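Local coordinates for uncharacterized protein (Bacteroides ovatus, PDB 4IRT) that is of unknown function but is a putative neuraminidase with a BNR repeat-like domain of the beta-propeller clan, so it probably acts on glycans, at residues R24-V29 and H369-W374; V277-I282 and Q292-D297; R177-Q182 and L193-R198. One frame throughout, in Å; residues are numbered along the deposited sequence.

Contact 1: residues R24-V29 and H369-W374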
loop_
_atom_site.group_PDB
_atom_site.type_symbol
_atom_site.label_atom_id
_atom_site.label_comp_id
_atom_site.label_asym_id
_atom_site.label_seq_id
_atom_site.Cartn_x
_atom_site.Cartn_y
_atom_site.Cartn_z
ATOM N N ARG A 24 3.418 -0.915 -2.465
ATOM C CA ARG A 24 3.355 -0.360 -3.806
ATOM C C ARG A 24 2.002 0.320 -4.005
ATOM O O ARG A 24 0.960 -0.331 -4.031
ATOM C CB ARG A 24 3.595 -1.468 -4.827
ATOM C CG ARG A 24 4.991 -2.087 -4.707
ATOM C CD ARG A 24 5.458 -2.824 -5.980
ATOM N NE ARG A 24 5.429 -1.942 -7.142
ATOM C CZ ARG A 24 5.270 -2.295 -8.419
ATOM N NH1 ARG A 24 5.268 -3.579 -8.820
ATOM N NH2 ARG A 24 5.185 -1.340 -9.348
ATOM N N ASN A 25 2.020 1.639 -4.125
ATOM C CA ASN A 25 0.804 2.446 -4.184
ATOM C C ASN A 25 0.925 3.403 -5.356
ATOM O O ASN A 25 1.260 4.591 -5.151
ATOM C CB ASN A 25 0.626 3.218 -2.853
ATOM C CG ASN A 25 0.096 2.314 -1.730
ATOM O OD1 ASN A 25 -1.036 1.851 -1.782
ATOM N ND2 ASN A 25 0.912 2.040 -0.759
ATOM N N ASN A 26 0.681 2.944 -6.597
ATOM C CA ASN A 26 0.186 1.627 -6.993
ATOM C C ASN A 26 1.149 0.884 -7.919
ATOM O O ASN A 26 2.039 1.474 -8.590
ATOM C CB ASN A 26 -1.100 1.804 -7.797
ATOM C CG ASN A 26 -2.294 2.097 -6.935
ATOM O OD1 ASN A 26 -2.181 2.637 -5.822
ATOM N ND2 ASN A 26 -3.466 1.764 -7.455
ATOM N N SER A 27 1.019 -0.427 -7.920
ATOM C CA SER A 27 1.657 -1.243 -8.941
ATOM C C SER A 27 0.771 -1.354 -10.177
ATOM O O SER A 27 1.262 -1.577 -11.273
ATOM C CB SER A 27 1.916 -2.644 -8.381
ATOM O OG SER A 27 0.708 -3.260 -7.964
ATOM N N LEU A 28 -0.531 -1.207 -9.969
ATOM C CA LEU A 28 -1.568 -1.479 -10.979
ATOM C C LEU A 28 -2.698 -0.467 -10.770
ATOM O O LEU A 28 -3.145 -0.232 -9.635
ATOM C CB LEU A 28 -2.085 -2.895 -10.750
ATOM C CG LEU A 28 -3.067 -3.592 -11.687
ATOM C CD1 LEU A 28 -2.406 -3.852 -13.027
ATOM C CD2 LEU A 28 -3.519 -4.901 -11.041
ATOM N N VAL A 29 -3.141 0.156 -11.860
ATOM C CA VAL A 29 -4.109 1.214 -11.744
ATOM C C VAL A 29 -4.863 1.425 -13.032
ATOM O O VAL A 29 -4.265 1.507 -14.108
ATOM C CB VAL A 29 -3.471 2.521 -11.246
ATOM C CG1 VAL A 29 -2.427 3.042 -12.217
ATOM C CG2 VAL A 29 -4.546 3.578 -11.058
ATOM N N HIS A 369 -3.081 -4.124 -5.328
ATOM C CA HIS A 369 -4.280 -4.237 -6.173
ATOM C C HIS A 369 -4.647 -2.924 -6.841
ATOM O O HIS A 369 -4.145 -1.840 -6.470
ATOM C CB HIS A 369 -5.469 -4.751 -5.328
ATOM C CG HIS A 369 -6.155 -3.701 -4.485
ATOM N ND1 HIS A 369 -5.680 -3.277 -3.266
ATOM C CD2 HIS A 369 -7.335 -3.061 -4.665
ATOM C CE1 HIS A 369 -6.522 -2.399 -2.742
ATOM N NE2 HIS A 369 -7.532 -2.240 -3.576
ATOM N N ASP A 370 -5.542 -3.023 -7.812
ATOM C CA ASP A 370 -5.953 -1.893 -8.616
ATOM C C ASP A 370 -7.030 -1.172 -7.814
ATOM O O ASP A 370 -8.241 -1.453 -7.921
ATOM C CB ASP A 370 -6.428 -2.355 -9.976
ATOM C CG ASP A 370 -6.721 -1.225 -10.924
ATOM O OD1 ASP A 370 -7.013 -0.095 -10.472
ATOM O OD2 ASP A 370 -6.647 -1.493 -12.148
ATOM N N THR A 371 -6.569 -0.242 -6.987
ATOM C CA THR A 371 -7.450 0.486 -6.080
ATOM C C THR A 371 -8.586 1.187 -6.833
ATOM O O THR A 371 -9.730 1.183 -6.406
ATOM C CB THR A 371 -6.691 1.547 -5.272
ATOM O OG1 THR A 371 -5.956 2.395 -6.161
ATOM C CG2 THR A 371 -5.731 0.908 -4.284
ATOM N N GLU A 372 -8.257 1.798 -7.961
ATOM C CA GLU A 372 -9.231 2.573 -8.726
ATOM C C GLU A 372 -10.294 1.718 -9.425
ATOM O O GLU A 372 -11.461 2.075 -9.479
ATOM C CB GLU A 372 -8.490 3.515 -9.679
ATOM C CG GLU A 372 -7.545 4.455 -8.923
ATOM C CD GLU A 372 -8.197 5.128 -7.703
ATOM O OE1 GLU A 372 -9.111 5.948 -7.894
ATOM O OE2 GLU A 372 -7.812 4.818 -6.557
ATOM N N LEU A 373 -9.911 0.552 -9.921
ATOM C CA LEU A 373 -10.862 -0.359 -10.518
ATOM C C LEU A 373 -11.863 -0.869 -9.497
ATOM O O LEU A 373 -13.028 -1.015 -9.809
ATOM C CB LEU A 373 -10.143 -1.543 -11.148
ATOM C CG LEU A 373 -10.990 -2.486 -11.980
ATOM C CD1 LEU A 373 -11.605 -1.782 -13.190
ATOM C CD2 LEU A 373 -10.079 -3.604 -12.441
ATOM N N TRP A 374 -11.430 -1.113 -8.269
ATOM C CA TRP A 374 -12.374 -1.494 -7.237
ATOM C C TRP A 374 -13.360 -0.328 -6.976
ATOM O O TRP A 374 -14.588 -0.541 -6.930
ATOM C CB TRP A 374 -11.656 -1.952 -5.958
ATOM C CG TRP A 374 -12.659 -2.211 -4.885
ATOM C CD1 TRP A 374 -12.986 -1.382 -3.850
ATOM C CD2 TRP A 374 -13.561 -3.310 -4.817
ATOM N NE1 TRP A 374 -14.001 -1.923 -3.118
ATOM C CE2 TRP A 374 -14.369 -3.117 -3.675
ATOM C CE3 TRP A 374 -13.726 -4.479 -5.570
ATOM C CZ2 TRP A 374 -15.339 -4.026 -3.289
ATOM C CZ3 TRP A 374 -14.710 -5.373 -5.182
ATOM C CH2 TRP A 374 -15.482 -5.144 -4.039
HETATM O O HOH W 1 -1.521 -1.158 -6.581
#
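Asn-26 reaches across to Thr-371 with its carboxamide nitrogen, and the bond is almost straight: ND2 donates to Thr-371 OG1 over 2.9 Å at 174°, with the hydroxyl oxygen lying in the plane of the amide. The same ND2 also donates to Leu-28 O at 3.0 Å, so two acceptors hold the amide, one on its own segment and one across the contact. The second bond is less regular, with the donor tilted from the plane of the carbonyl. Leu-28 O in turn receives a CA-H...O contact from Asp-370 CA, 3.4 Å away. Beside this polar strip, the Leu-28 side chain crosses that of Asp-370 at about a right angle, CG lying 4.0 Å from Asp-370 CB. Val-29 and Glu-372 lie side by side; Val-29 CG2, anti to the backbone N, meets Glu-372 CG at 3.8 Å.

Further out, water 1 bridges the backbones, accepting from Ser-27 N and donating to His-369 O at 2.7 Å. The Asn-25 to Asn-26 peptide is cis, just before the residue whose amide reaches across. Asp-370 OD1 accepts from Leu-373 N at 3.0 Å, met from above the carboxylate plane, while OD2 is taken by Thr-30 and Gln-35. The carboxylate of Glu-372 pairs with Lys-375 in a salt bridge. Val-29 also packs on Met-78 and Ile-80 of strand 76-80.

Every touching residue is buried. Asp-370 is the N-cap of helix 371-377, and the contact is a helix N-terminus set against the start of strand 28-31, an outermost strand of an antiparallel four-stranded sheet, consistent with a propeller blade.

Contact 2: residues V277-I282 and Q292-D297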
loop_
_atom_site.group_PDB
_atom_site.type_symbol
_atom_site.label_atom_id
_atom_site.label_comp_id
_atom_site.label_asym_id
_atom_site.label_seq_id
_atom_site.Cartn_x
_atom_site.Cartn_y
_atom_site.Cartn_z
ATOM N N VAL A 277 1.480 -17.254 18.252
ATOM C CA VAL A 277 1.115 -17.311 16.827
ATOM C C VAL A 277 0.432 -16.030 16.318
ATOM O O VAL A 277 -0.707 -15.741 16.666
ATOM C CB VAL A 277 0.140 -18.465 16.568
ATOM C CG1 VAL A 277 -0.241 -18.534 15.097
ATOM C CG2 VAL A 277 0.710 -19.794 17.066
ATOM N N PRO A 278 1.104 -15.281 15.432
ATOM C CA PRO A 278 0.476 -14.082 14.883
ATOM C C PRO A 278 -0.749 -14.453 14.073
ATOM O O PRO A 278 -0.756 -15.504 13.424
ATOM C CB PRO A 278 1.585 -13.493 13.989
ATOM C CG PRO A 278 2.854 -14.051 14.562
ATOM C CD PRO A 278 2.491 -15.442 14.962
ATOM N N GLN A 279 -1.776 -13.595 14.097
ATOM C CA GLN A 279 -3.027 -13.859 13.410
ATOM C C GLN A 279 -3.424 -12.619 12.660
ATOM O O GLN A 279 -3.255 -11.508 13.176
ATOM C CB GLN A 279 -4.156 -14.163 14.420
ATOM C CG GLN A 279 -3.886 -15.318 15.367
ATOM C CD GLN A 279 -4.015 -16.695 14.721
ATOM O OE1 GLN A 279 -4.398 -16.831 13.551
ATOM N NE2 GLN A 279 -3.685 -17.718 15.480
ATOM N N TYR A 280 -3.993 -12.819 11.478
ATOM C CA TYR A 280 -4.546 -11.745 10.688
ATOM C C TYR A 280 -5.768 -11.098 11.360
ATOM O O TYR A 280 -6.577 -11.769 12.020
ATOM C CB TYR A 280 -4.916 -12.243 9.306
ATOM C CG TYR A 280 -3.778 -12.465 8.350
ATOM C CD1 TYR A 280 -3.091 -11.381 7.787
ATOM C CD2 TYR A 280 -3.385 -13.770 7.961
ATOM C CE1 TYR A 280 -2.087 -11.564 6.867
ATOM C CE2 TYR A 280 -2.335 -13.954 7.040
ATOM C CZ TYR A 280 -1.717 -12.859 6.500
ATOM O OH TYR A 280 -0.715 -12.951 5.552
ATOM N N ARG A 281 -5.860 -9.777 11.224
ATOM C CA ARG A 281 -6.857 -8.957 11.870
ATOM C C ARG A 281 -7.440 -7.940 10.922
ATOM O O ARG A 281 -6.770 -7.485 10.009
ATOM C CB ARG A 281 -6.195 -8.143 12.989
ATOM C CG ARG A 281 -5.327 -8.977 13.899
ATOM C CD ARG A 281 -6.122 -9.847 14.858
ATOM N NE ARG A 281 -5.223 -10.685 15.668
ATOM C CZ ARG A 281 -5.506 -11.189 16.870
ATOM N NH1 ARG A 281 -6.695 -10.982 17.395
ATOM N NH2 ARG A 281 -4.608 -11.926 17.530
ATOM N N ILE A 282 -8.668 -7.524 11.213
ATOM C CA ILE A 282 -9.224 -6.301 10.663
ATOM C C ILE A 282 -9.708 -5.389 11.803
ATOM O O ILE A 282 -10.270 -5.864 12.793
ATOM C CB ILE A 282 -10.340 -6.621 9.624
ATOM C CG1 ILE A 282 -10.684 -5.384 8.805
ATOM C CG2 ILE A 282 -11.582 -7.214 10.289
ATOM C CD1 ILE A 282 -11.410 -5.692 7.516
ATOM N N GLN A 292 -12.665 -4.930 16.221
ATOM C CA GLN A 292 -11.609 -5.773 15.725
ATOM C C GLN A 292 -12.155 -7.173 15.490
ATOM O O GLN A 292 -13.079 -7.602 16.191
ATOM C CB GLN A 292 -10.461 -5.868 16.744
ATOM C CG GLN A 292 -10.893 -6.446 18.102
ATOM C CD GLN A 292 -9.734 -6.680 19.075
ATOM O OE1 GLN A 292 -8.706 -7.243 18.716
ATOM N NE2 GLN A 292 -9.945 -6.316 20.337
ATOM N N ARG A 293 -11.619 -7.861 14.486
ATOM C CA ARG A 293 -11.880 -9.283 14.334
ATOM C C ARG A 293 -10.620 -9.997 13.879
ATOM O O ARG A 293 -9.769 -9.425 13.159
ATOM C CB ARG A 293 -13.032 -9.536 13.352
ATOM C CG ARG A 293 -14.389 -8.957 13.762
ATOM C CD ARG A 293 -15.112 -9.798 14.799
ATOM N NE ARG A 293 -16.480 -9.320 14.997
ATOM C CZ ARG A 293 -16.780 -8.308 15.803
ATOM N NH1 ARG A 293 -15.803 -7.704 16.466
ATOM N NH2 ARG A 293 -18.038 -7.914 15.958
ATOM N N GLN A 294 -10.505 -11.239 14.311
ATOM C CA GLN A 294 -9.453 -12.150 13.869
ATOM C C GLN A 294 -9.964 -12.932 12.638
ATOM O O GLN A 294 -11.082 -13.444 12.627
ATOM C CB GLN A 294 -9.106 -13.109 14.980
ATOM C CG GLN A 294 -7.989 -14.098 14.652
ATOM C CD GLN A 294 -7.672 -15.008 15.831
ATOM O OE1 GLN A 294 -7.865 -14.631 16.988
ATOM N NE2 GLN A 294 -7.142 -16.191 15.536
ATOM N N ILE A 295 -9.121 -13.030 11.629
ATOM C CA ILE A 295 -9.524 -13.517 10.326
ATOM C C ILE A 295 -9.325 -15.015 10.192
ATOM O O ILE A 295 -10.220 -15.694 9.693
ATOM C CB ILE A 295 -8.737 -12.826 9.184
ATOM C CG1 ILE A 295 -8.779 -11.310 9.309
ATOM C CG2 ILE A 295 -9.262 -13.273 7.820
ATOM C CD1 ILE A 295 -10.156 -10.690 9.320
ATOM N N THR A 296 -8.176 -15.544 10.588
ATOM C CA THR A 296 -7.964 -17.011 10.467
ATOM C C THR A 296 -7.549 -17.592 11.814
ATOM O O THR A 296 -7.437 -16.861 12.779
ATOM C CB THR A 296 -7.012 -17.420 9.307
ATOM O OG1 THR A 296 -5.684 -17.030 9.597
ATOM C CG2 THR A 296 -7.425 -16.796 7.965
ATOM N N ASP A 297 -7.411 -18.905 11.893
ATOM C CA ASP A 297 -6.981 -19.559 13.115
ATOM C C ASP A 297 -5.683 -20.287 12.803
ATOM O O ASP A 297 -5.640 -21.511 12.695
ATOM C CB ASP A 297 -8.052 -20.531 13.655
ATOM C CG ASP A 297 -7.661 -21.141 15.014
ATOM O OD1 ASP A 297 -6.903 -20.506 15.799
ATOM O OD2 ASP A 297 -8.110 -22.275 15.313
HETATM O O HOH W 2 -8.959 -9.351 16.900
#
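Tyr-280 to Ile-282 pair with Arg-293 to Ile-295 in the beta hairpin of strands 278-285 and 290-294, the last two strands of a four-stranded antiparallel sheet, consistent with a propeller blade. The axes of 278-282 and 292-294 come within 4.8 Å, their N-to-C directions 150° apart, close to antiparallel.

Backbone bonds set the register. Ile-282 and Arg-293 form a hydrogen-bonded pair, each N donating to the other's O at 2.9 Å, and Arg-281 with Gln-294 is the adjoining non-hydrogen-bonded pair. Where the second strand gives way to loop, Ile-295 N still donates to Tyr-280 O at 2.9 Å.

Apolar contacts gather around Ile-295: its CB lies 3.9 Å from Tyr-280 CB, and its CD1 meets Ile-282 CG2 at the same separation. Tyr-328 and Trp-352 also touch this isoleucine.

Among the polar side chains, Arg-281 and Gln-294 share one face; Arg-293 is on the other, with Ile-282. Gln-294 is extended, with CG anti to the backbone N (chi1 -179°). Its side chain and that of Gln-279 cross obliquely, their amide planes 28° apart; NE2 comes within 3.3 Å of Gln-279 CD but donates to Thr-296 O at 2.9 Å. Gln-279 OE1 accepts instead from Arg-298 N. Gln-294 OE1 lies over one face of the Arg-281 guanidinium, whose NH2 forms a salt bridge with Glu-272. At the guanidinium edge, in its plane, water 2 accepts from Arg-281 NH1 at 2.8 Å and donates to Gln-292 OE1.

Contact 3: residues R177-Q182 and L193-R198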
loop_
_atom_site.group_PDB
_atom_site.type_symbol
_atom_site.label_atom_id
_atom_site.label_comp_id
_atom_site.label_asym_id
_atom_site.label_seq_id
_atom_site.Cartn_x
_atom_site.Cartn_y
_atom_site.Cartn_z
ATOM N N ARG A 177 10.461 8.574 18.670
ATOM C CA ARG A 177 9.842 7.407 18.058
ATOM C C ARG A 177 9.576 7.650 16.577
ATOM O O ARG A 177 9.557 8.787 16.117
ATOM C CB ARG A 177 8.532 7.041 18.781
ATOM C CG ARG A 177 7.421 8.109 18.704
ATOM C CD ARG A 177 6.207 7.733 19.537
ATOM N NE ARG A 177 6.528 7.489 20.945
ATOM C CZ ARG A 177 6.669 8.430 21.877
ATOM N NH1 ARG A 177 6.454 9.714 21.594
ATOM N NH2 ARG A 177 7.014 8.087 23.116
ATOM N N ASN A 178 9.417 6.563 15.846
ATOM C CA ASN A 178 9.019 6.598 14.469
ATOM C C ASN A 178 7.549 6.179 14.357
ATOM O O ASN A 178 6.963 5.612 15.293
ATOM C CB ASN A 178 9.897 5.654 13.624
ATOM C CG ASN A 178 11.327 6.147 13.456
ATOM O OD1 ASN A 178 12.273 5.537 13.937
ATOM N ND2 ASN A 178 11.478 7.243 12.784
ATOM N N ALA A 179 6.987 6.427 13.181
ATOM C CA ALA A 179 5.690 5.877 12.771
ATOM C C ALA A 179 5.826 5.156 11.438
ATOM O O ALA A 179 6.735 5.478 10.657
ATOM C CB ALA A 179 4.682 6.992 12.648
ATOM N N TYR A 180 4.925 4.188 11.193
ATOM C CA TYR A 180 4.729 3.552 9.901
ATOM C C TYR A 180 3.264 3.614 9.596
ATOM O O TYR A 180 2.441 3.157 10.397
ATOM C CB TYR A 180 5.197 2.104 9.902
ATOM C CG TYR A 180 6.675 2.022 10.078
ATOM C CD1 TYR A 180 7.527 2.079 8.974
ATOM C CD2 TYR A 180 7.223 1.909 11.333
ATOM C CE1 TYR A 180 8.912 2.027 9.139
ATOM C CE2 TYR A 180 8.597 1.855 11.512
ATOM C CZ TYR A 180 9.433 1.924 10.411
ATOM O OH TYR A 180 10.791 1.886 10.622
ATOM N N TRP A 181 2.955 4.188 8.437
ATOM C CA TRP A 181 1.598 4.569 8.088
ATOM C C TRP A 181 1.095 3.908 6.820
ATOM O O TRP A 181 1.856 3.348 6.063
ATOM C CB TRP A 181 1.507 6.099 7.931
ATOM C CG TRP A 181 2.509 6.661 6.937
ATOM C CD1 TRP A 181 2.404 6.716 5.599
ATOM C CD2 TRP A 181 3.794 7.232 7.272
ATOM N NE1 TRP A 181 3.562 7.276 5.044
ATOM C CE2 TRP A 181 4.414 7.612 6.071
ATOM C CE3 TRP A 181 4.466 7.433 8.478
ATOM C CZ2 TRP A 181 5.687 8.168 6.039
ATOM C CZ3 TRP A 181 5.703 7.999 8.456
ATOM C CH2 TRP A 181 6.321 8.354 7.236
ATOM N N GLN A 182 -0.211 4.017 6.614
ATOM C CA GLN A 182 -0.907 3.696 5.363
ATOM C C GLN A 182 -2.120 4.603 5.214
ATOM O O GLN A 182 -2.644 5.129 6.211
ATOM C CB GLN A 182 -1.329 2.200 5.305
ATOM C CG GLN A 182 -2.121 1.699 6.527
ATOM C CD GLN A 182 -1.260 1.213 7.673
ATOM O OE1 GLN A 182 -0.124 0.757 7.483
ATOM N NE2 GLN A 182 -1.797 1.319 8.899
ATOM N N LEU A 193 -5.971 8.045 7.130
ATOM C CA LEU A 193 -4.594 7.777 7.553
ATOM C C LEU A 193 -4.584 6.958 8.828
ATOM O O LEU A 193 -5.233 7.323 9.805
ATOM C CB LEU A 193 -3.901 9.121 7.829
ATOM C CG LEU A 193 -2.547 9.128 8.538
ATOM C CD1 LEU A 193 -1.466 8.503 7.696
ATOM C CD2 LEU A 193 -2.179 10.564 8.872
ATOM N N SER A 194 -3.832 5.863 8.831
ATOM C CA SER A 194 -3.586 5.080 10.061
ATOM C C SER A 194 -2.104 4.727 10.152
ATOM O O SER A 194 -1.362 4.750 9.135
ATOM C CB SER A 194 -4.443 3.821 10.124
ATOM O OG SER A 194 -4.263 3.016 8.986
ATOM N N TRP A 195 -1.665 4.400 11.370
ATOM C CA TRP A 195 -0.259 4.123 11.624
ATOM C C TRP A 195 -0.051 3.372 12.910
ATOM O O TRP A 195 -0.938 3.334 13.741
ATOM C CB TRP A 195 0.568 5.415 11.633
ATOM C CG TRP A 195 0.353 6.359 12.755
ATOM C CD1 TRP A 195 1.139 6.471 13.903
ATOM C CD2 TRP A 195 -0.633 7.401 12.847
ATOM N NE1 TRP A 195 0.676 7.496 14.687
ATOM C CE2 TRP A 195 -0.402 8.087 14.071
ATOM C CE3 TRP A 195 -1.718 7.792 12.049
ATOM C CZ2 TRP A 195 -1.227 9.124 14.514
ATOM C CZ3 TRP A 195 -2.541 8.867 12.485
ATOM C CH2 TRP A 195 -2.280 9.513 13.697
ATOM N N VAL A 196 1.136 2.797 13.043
ATOM C CA VAL A 196 1.620 2.221 14.296
ATOM C C VAL A 196 2.832 3.042 14.704
ATOM O O VAL A 196 3.514 3.661 13.857
ATOM C CB VAL A 196 2.029 0.727 14.155
ATOM C CG1 VAL A 196 0.871 -0.074 13.529
ATOM C CG2 VAL A 196 3.315 0.575 13.357
ATOM N N TRP A 197 3.069 3.092 16.000
ATOM C CA TRP A 197 4.273 3.671 16.489
ATOM C C TRP A 197 5.350 2.628 16.508
ATOM O O TRP A 197 5.078 1.443 16.712
ATOM C CB TRP A 197 4.079 4.173 17.903
ATOM C CG TRP A 197 3.079 5.284 18.033
ATOM C CD1 TRP A 197 1.909 5.242 18.730
ATOM C CD2 TRP A 197 3.183 6.624 17.510
ATOM N NE1 TRP A 197 1.273 6.467 18.668
ATOM C CE2 TRP A 197 2.039 7.329 17.931
ATOM C CE3 TRP A 197 4.146 7.298 16.748
ATOM C CZ2 TRP A 197 1.827 8.698 17.615
ATOM C CZ3 TRP A 197 3.934 8.638 16.444
ATOM C CH2 TRP A 197 2.781 9.317 16.871
ATOM N N ARG A 198 6.592 3.054 16.299
ATOM C CA ARG A 198 7.713 2.190 16.651
ATOM C C ARG A 198 8.603 2.951 17.609
ATOM O O ARG A 198 9.171 3.977 17.252
ATOM C CB ARG A 198 8.550 1.726 15.479
ATOM C CG ARG A 198 9.496 0.636 15.980
ATOM C CD ARG A 198 10.467 0.113 14.973
ATOM N NE ARG A 198 9.829 -0.771 14.012
ATOM C CZ ARG A 198 10.496 -1.387 13.057
ATOM N NH1 ARG A 198 11.818 -1.264 12.997
ATOM N NH2 ARG A 198 9.862 -2.143 12.174
HETATM O O HOH W 3 11.840 4.241 16.487
#
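Arg-177 lays its aliphatic chain over one face of the Trp-197 indole, CD standing 3.5 Å from CE3 and offset toward the rim. Its guanidinium carbon CZ is 6.0 Å from the centroid of the six-membered ring, at most a weak cation-pi attraction, and the charge pairs with Glu-199. On the opposite face of the same indole lies Trp-195 NE1.

Asn-178 forms a hydrogen-bonded pair with Arg-198, in which Arg-198 N donates to Asn-178 O at 2.8 Å; water 3 donates to both Asn-178 OD1 and Arg-198 O. Ala-179 comes next, its CB 3.8 Å from Trp-195 CD1. Tyr-180 is paired with Val-196 through two backbone bonds. Its CG is anti to the carbonyl carbon (chi1 -66°); farther out, CE2 lies over one face of the Arg-198 guanidinium, 3.8 Å from NE, the two planes 42° apart. That guanidinium is also held by Asn-206 and Asn-252. Trp-181 faces Trp-195 in a non-hydrogen-bonded pair whose CA atoms are 4.0 Å apart; its CB meets Leu-193 CD1.

Gln-182 bends at chi2 (-87°), and NE2 donates to Ser-194 OG at 3.0 Å, close to the amide plane, while OE1 accepts from Thr-254 N. An alanine here would probably leave Ser-194 OG without this donor and Thr-254 N without its acceptor, weakening the tie to the following sheet.

Strands 178-185 and 191-198 form a hairpin in a four-stranded antiparallel sheet. Strand 178-185 is outermost there, while 191-198 continues to 206-214 through backbone bonds such as Trp-195 with Cys-210. Trp-181 packs on Val-140 and Arg-142 of strand 137-143 in the preceding sheet, and Gln-182 and Ser-194 reach Met-256 of strand 255-258 in the next.

Contacts 2 and 3 lie in different four-stranded antiparallel sheets; contact 1 sets helix 371-377 against strand 28-31 of a third. Contacts 2 and 3 are local hairpins in series, 177-198 closing before 277-297 opens, with centres about 20 Å apart and all four segments within the BNR repeat-containing region. Contact 1 instead joins residues far apart in sequence, and both hairpins are nested within the loop it closes. Its centre lies about 9 Å from the centre of the chain, against about 13 Å for contact 3 and about 19 Å for contact 2. None touches another; contacts 1 and 3 come closest, their nearest atoms about 6 Å apart. Contact 1 thus brings early and late parts of the chain together, consistent with closure of a propeller.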